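Local coordinates for luciferase-like enzymeAMP-CoA-ligase (Zophobas atratus, PDB 4W8O), which probably activates carboxylic acids with ATP as an AMP-CoA-ligase of the adenylate-forming superfamily, the family to which beetle luciferases belong, at residues D16-E29 with F169-V181. Sequence-based numbering, arbitrary orientation.
Sequences DKISFGEFLFECCE and FKPSKTDIDDTAV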
loop_
_atom_site.group_PDB
_atom_site.type_symbol
_atom_site.label_atom_id
_atom_site.label_comp_id
_atom_site.label_asym_id
_atom_site.label_seq_id
_atom_site.Cartn_x
_atom_site.Cartn_y
_atom_site.Cartn_z
ATOM N N ASP A 16 -1.881 3.831 17.544
ATOM C CA ASP A 16 -2.349 5.209 17.344
ATOM C C ASP A 16 -1.575 6.250 18.149
ATOM O O ASP A 16 -1.919 7.428 18.113
ATOM C CB ASP A 16 -3.848 5.318 17.641
ATOM C CG ASP A 16 -4.203 4.949 19.080
ATOM O OD1 ASP A 16 -3.435 4.209 19.735
ATOM O OD2 ASP A 16 -5.265 5.402 19.547
ATOM N N LYS A 17 -0.514 5.830 18.836
ATOM C CA LYS A 17 0.280 6.739 19.660
ATOM C C LYS A 17 1.770 6.714 19.310
ATOM O O LYS A 17 2.603 7.188 20.083
ATOM C CB LYS A 17 0.079 6.401 21.143
ATOM C CG LYS A 17 -1.360 6.579 21.604
ATOM C CD LYS A 17 -1.535 6.174 23.058
ATOM C CE LYS A 17 -2.969 6.373 23.539
ATOM N NZ LYS A 17 -3.940 5.534 22.776
ATOM N N ILE A 18 2.121 6.192 18.143
ATOM C CA ILE A 18 3.534 6.079 17.791
ATOM C C ILE A 18 3.803 6.484 16.353
ATOM O O ILE A 18 2.884 6.625 15.555
ATOM C CB ILE A 18 4.046 4.648 18.009
ATOM C CG1 ILE A 18 3.207 3.651 17.218
ATOM C CG2 ILE A 18 4.030 4.304 19.497
ATOM C CD1 ILE A 18 3.860 2.297 17.135
ATOM N N SER A 19 5.076 6.679 16.040
ATOM C CA SER A 19 5.478 6.990 14.690
ATOM C C SER A 19 5.506 5.700 13.879
ATOM O O SER A 19 5.552 4.611 14.430
ATOM C CB SER A 19 6.847 7.662 14.680
ATOM O OG SER A 19 7.859 6.746 15.069
ATOM N N PHE A 20 5.483 5.847 12.562
ATOM C CA PHE A 20 5.579 4.725 11.630
ATOM C C PHE A 20 6.929 4.023 11.803
ATOM O O PHE A 20 6.994 2.807 11.742
ATOM C CB PHE A 20 5.384 5.228 10.183
ATOM C CG PHE A 20 5.456 4.152 9.131
ATOM C CD1 PHE A 20 4.734 2.974 9.260
ATOM C CD2 PHE A 20 6.226 4.336 7.990
ATOM C CE1 PHE A 20 4.799 1.992 8.287
ATOM C CE2 PHE A 20 6.290 3.361 7.010
ATOM C CZ PHE A 20 5.574 2.186 7.155
ATOM N N GLY A 21 7.990 4.793 12.042
ATOM C CA GLY A 21 9.313 4.233 12.331
ATOM C C GLY A 21 9.372 3.386 13.594
ATOM O O GLY A 21 9.925 2.287 13.585
ATOM N N GLU A 22 8.810 3.903 14.680
ATOM C CA GLU A 22 8.713 3.156 15.941
ATOM C C GLU A 22 7.907 1.865 15.761
ATOM O O GLU A 22 8.257 0.811 16.307
ATOM C CB GLU A 22 8.074 4.022 17.035
ATOM C CG GLU A 22 8.971 5.156 17.520
ATOM C CD GLU A 22 8.252 6.159 18.424
ATOM O OE1 GLU A 22 7.081 6.510 18.149
ATOM O OE2 GLU A 22 8.865 6.605 19.423
ATOM N N PHE A 23 6.824 1.957 14.992
ATOM C CA PHE A 23 6.039 0.782 14.636
ATOM C C PHE A 23 6.917 -0.292 13.997
ATOM O O PHE A 23 7.012 -1.403 14.500
ATOM C CB PHE A 23 4.908 1.171 13.686
ATOM C CG PHE A 23 4.183 -0.003 13.094
ATOM C CD1 PHE A 23 3.244 -0.706 13.840
ATOM C CD2 PHE A 23 4.419 -0.391 11.778
ATOM C CE1 PHE A 23 2.573 -1.785 13.298
ATOM C CE2 PHE A 23 3.741 -1.466 11.228
ATOM C CZ PHE A 23 2.822 -2.167 11.994
ATOM N N LEU A 24 7.574 0.055 12.898
ATOM C CA LEU A 24 8.372 -0.915 12.153
ATOM C C LEU A 24 9.474 -1.529 13.021
ATOM O O LEU A 24 9.726 -2.735 12.960
ATOM C CB LEU A 24 8.986 -0.258 10.918
ATOM C CG LEU A 24 8.009 0.222 9.841
ATOM C CD1 LEU A 24 8.721 1.131 8.856
ATOM C CD2 LEU A 24 7.361 -0.944 9.111
ATOM N N PHE A 25 10.121 -0.680 13.820
ATOM C CA PHE A 25 11.197 -1.080 14.741
ATOM C C PHE A 25 10.689 -2.093 15.769
ATOM O O PHE A 25 11.273 -3.168 15.942
ATOM C CB PHE A 25 11.741 0.165 15.454
ATOM C CG PHE A 25 13.069 -0.038 16.135
ATOM C CD1 PHE A 25 14.257 0.187 15.450
ATOM C CD2 PHE A 25 13.130 -0.407 17.470
ATOM C CE1 PHE A 25 15.484 0.012 16.076
ATOM C CE2 PHE A 25 14.351 -0.568 18.105
ATOM C CZ PHE A 25 15.532 -0.358 17.410
ATOM N N GLU A 26 9.585 -1.745 16.430
ATOM C CA GLU A 26 8.952 -2.625 17.419
ATOM C C GLU A 26 8.549 -3.969 16.809
ATOM O O GLU A 26 8.751 -5.016 17.429
ATOM C CB GLU A 26 7.724 -1.938 18.024
ATOM C CG GLU A 26 6.924 -2.795 18.998
ATOM C CD GLU A 26 5.570 -2.189 19.356
ATOM O OE1 GLU A 26 5.366 -0.970 19.145
ATOM O OE2 GLU A 26 4.703 -2.942 19.852
ATOM N N CYS A 27 7.983 -3.935 15.598
ATOM C CA CYS A 27 7.605 -5.161 14.902
ATOM C C CYS A 27 8.826 -6.047 14.666
ATOM O O CYS A 27 8.771 -7.248 14.899
ATOM C CB CYS A 27 6.907 -4.846 13.576
ATOM S SG CYS A 27 5.229 -4.211 13.773
ATOM N N CYS A 28 9.931 -5.446 14.227
ATOM C CA CYS A 28 11.181 -6.186 14.038
ATOM C C CYS A 28 11.640 -6.899 15.318
ATOM O O CYS A 28 12.013 -8.068 15.262
ATOM C CB CYS A 28 12.297 -5.272 13.513
ATOM S SG CYS A 28 12.189 -4.874 11.743
ATOM N N GLU A 29 11.613 -6.204 16.458
ATOM C CA GLU A 29 12.026 -6.801 17.737
ATOM C C GLU A 29 11.114 -7.946 18.142
ATOM O O GLU A 29 11.570 -8.991 18.602
ATOM C CB GLU A 29 12.037 -5.753 18.857
ATOM C CG GLU A 29 13.161 -4.748 18.714
ATOM C CD GLU A 29 13.163 -3.651 19.775
ATOM O OE1 GLU A 29 12.071 -3.173 20.160
ATOM O OE2 GLU A 29 14.270 -3.246 20.200
ATOM N N PHE A 169 20.846 2.646 19.252
ATOM C CA PHE A 169 19.962 3.386 18.355
ATOM C C PHE A 169 18.496 3.105 18.646
ATOM O O PHE A 169 18.089 1.956 18.827
ATOM C CB PHE A 169 20.254 3.086 16.891
ATOM C CG PHE A 169 19.308 3.770 15.942
ATOM C CD1 PHE A 169 19.490 5.104 15.603
ATOM C CD2 PHE A 169 18.226 3.086 15.402
ATOM C CE1 PHE A 169 18.621 5.739 14.742
ATOM C CE2 PHE A 169 17.350 3.719 14.533
ATOM C CZ PHE A 169 17.547 5.044 14.205
ATOM N N LYS A 170 17.718 4.180 18.707
ATOM C CA LYS A 170 16.272 4.090 18.792
ATOM C C LYS A 170 15.679 5.060 17.768
ATOM O O LYS A 170 16.263 6.115 17.494
ATOM C CB LYS A 170 15.779 4.450 20.200
ATOM C CG LYS A 170 16.174 3.458 21.296
ATOM C CD LYS A 170 15.497 2.103 21.110
ATOM C CE LYS A 170 15.650 1.200 22.328
ATOM N NZ LYS A 170 14.937 -0.095 22.113
ATOM N N PRO A 171 14.526 4.703 17.183
ATOM C CA PRO A 171 13.862 5.660 16.295
ATOM C C PRO A 171 13.621 7.003 16.982
ATOM O O PRO A 171 13.337 7.046 18.178
ATOM C CB PRO A 171 12.536 4.976 15.969
ATOM C CG PRO A 171 12.809 3.523 16.134
ATOM C CD PRO A 171 13.819 3.412 17.240
ATOM N N SER A 172 13.737 8.084 16.222
ATOM C CA SER A 172 13.555 9.430 16.750
ATOM C C SER A 172 12.134 9.637 17.237
ATOM O O SER A 172 11.184 9.169 16.614
ATOM C CB SER A 172 13.851 10.465 15.667
ATOM O OG SER A 172 15.144 10.276 15.124
ATOM N N LYS A 173 11.995 10.332 18.358
ATOM C CA LYS A 173 10.694 10.811 18.792
ATOM C C LYS A 173 10.264 11.888 17.813
ATOM O O LYS A 173 11.091 12.682 17.369
ATOM C CB LYS A 173 10.775 11.366 20.217
ATOM C CG LYS A 173 11.007 10.286 21.266
ATOM C CD LYS A 173 9.798 9.367 21.341
ATOM C CE LYS A 173 9.978 8.255 22.349
ATOM N NZ LYS A 173 8.793 7.352 22.274
ATOM N N THR A 174 8.991 11.884 17.435
ATOM C CA THR A 174 8.477 12.885 16.502
ATOM C C THR A 174 7.009 13.182 16.794
ATOM O O THR A 174 6.420 12.608 17.709
ATOM C CB THR A 174 8.694 12.454 15.030
ATOM O OG1 THR A 174 8.320 13.525 14.141
ATOM C CG2 THR A 174 7.901 11.188 14.695
ATOM N N ASP A 175 6.442 14.122 16.051
ATOM C CA ASP A 175 5.038 14.474 16.186
ATOM C C ASP A 175 4.241 13.485 15.335
ATOM O O ASP A 175 4.413 13.445 14.115
ATOM C CB ASP A 175 4.822 15.918 15.718
ATOM C CG ASP A 175 3.429 16.449 16.029
ATOM O OD1 ASP A 175 2.432 15.798 15.677
ATOM O OD2 ASP A 175 3.329 17.545 16.625
ATOM N N ILE A 176 3.382 12.685 15.966
ATOM C CA ILE A 176 2.650 11.636 15.230
ATOM C C ILE A 176 1.578 12.155 14.247
ATOM O O ILE A 176 1.072 11.385 13.433
ATOM C CB ILE A 176 2.083 10.530 16.152
ATOM C CG1 ILE A 176 1.008 11.068 17.095
ATOM C CG2 ILE A 176 3.216 9.860 16.934
ATOM C CD1 ILE A 176 0.393 9.996 17.970
ATOM N N ASP A 177 1.260 13.448 14.298
ATOM C CA ASP A 177 0.392 14.067 13.285
ATOM C C ASP A 177 1.163 14.682 12.117
ATOM O O ASP A 177 0.554 15.195 11.181
ATOM C CB ASP A 177 -0.511 15.115 13.931
ATOM C CG ASP A 177 -1.537 14.495 14.846
ATOM O OD1 ASP A 177 -2.185 13.514 14.432
ATOM O OD2 ASP A 177 -1.684 14.975 15.979
ATOM N N ASP A 178 2.492 14.649 12.176
ATOM C CA ASP A 178 3.306 15.027 11.030
ATOM C C ASP A 178 3.185 13.950 9.956
ATOM O O ASP A 178 2.817 12.812 10.229
ATOM C CB ASP A 178 4.787 15.179 11.399
ATOM C CG ASP A 178 5.082 16.450 12.189
ATOM O OD1 ASP A 178 4.190 17.326 12.323
ATOM O OD2 ASP A 178 6.229 16.570 12.689
ATOM N N THR A 179 3.538 14.330 8.738
ATOM C CA THR A 179 3.520 13.428 7.605
ATOM C C THR A 179 4.584 12.337 7.749
ATOM O O THR A 179 5.743 12.622 8.074
ATOM C CB THR A 179 3.727 14.224 6.305
ATOM O OG1 THR A 179 2.703 15.220 6.212
ATOM C CG2 THR A 179 3.680 13.314 5.078
ATOM N N ALA A 180 4.167 11.091 7.543
ATOM C CA ALA A 180 5.058 9.936 7.555
ATOM C C ALA A 180 5.282 9.366 6.155
ATOM O O ALA A 180 6.409 9.035 5.795
ATOM C CB ALA A 180 4.490 8.857 8.464
ATOM N N VAL A 181 4.205 9.257 5.378
ATOM C CA VAL A 181 4.219 8.641 4.048
ATOM C C VAL A 181 3.409 9.514 3.083
ATOM O O VAL A 181 2.368 10.071 3.476
ATOM C CB VAL A 181 3.569 7.234 4.070
ATOM C CG1 VAL A 181 3.681 6.558 2.716
ATOM C CG2 VAL A 181 4.190 6.347 5.136
HETATM O O HOH W 1 10.468 7.696 14.478
HETATM O O HOH W 2 11.434 5.613 19.845
HETATM O O HOH W 3 7.266 9.574 18.200
#
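Pro-171 sets the CG-CD side of its ring against one face of the Phe-25 ring, the two side chains crossing at about a right angle: its CD sits 3.7 Å from the ring centroid and 11° off the normal, a CH-pi contact, while its CG reaches back to Phe-25 CB. With CG anti to the backbone N (chi1 -164°), Phe-25 swings off helix 20-30 so that Phe-25 CE1 comes to the edge of the Phe-169 ring, near its plane and 4.2 Å from Phe-169 CD2. Tyr-92 adds an edge-to-face contact to Phe-25. Replacing Phe-25 by an alanine is likely to leave Pro-171 without the face it rests on and to open a gap beside Phe-169.

One turn earlier, Glu-22 crosses Lys-173 roughly perpendicularly. Lys-173 NZ donates to Glu-22 OE2 at 2.9 Å, on the syn side and 21° out of the carboxylate plane. The other oxygen, OE1, takes Ser-19 N at 2.9 Å through its anti lone pair, completing a capping box in which Ser-19 OG accepts from Glu-22 N. A water joins Ser-19 OG to Ser-172 O. Farther along, Ile-176 lays CG2 3.5 Å from Ile-18 C. The two oxygens of Glu-22 divide the work: OE1 closes the helix start and, through a water, reaches Thr-174 N, while OE2 holds Lys-173 and, through another water, Pro-171 O, on the connection into strand 179-184.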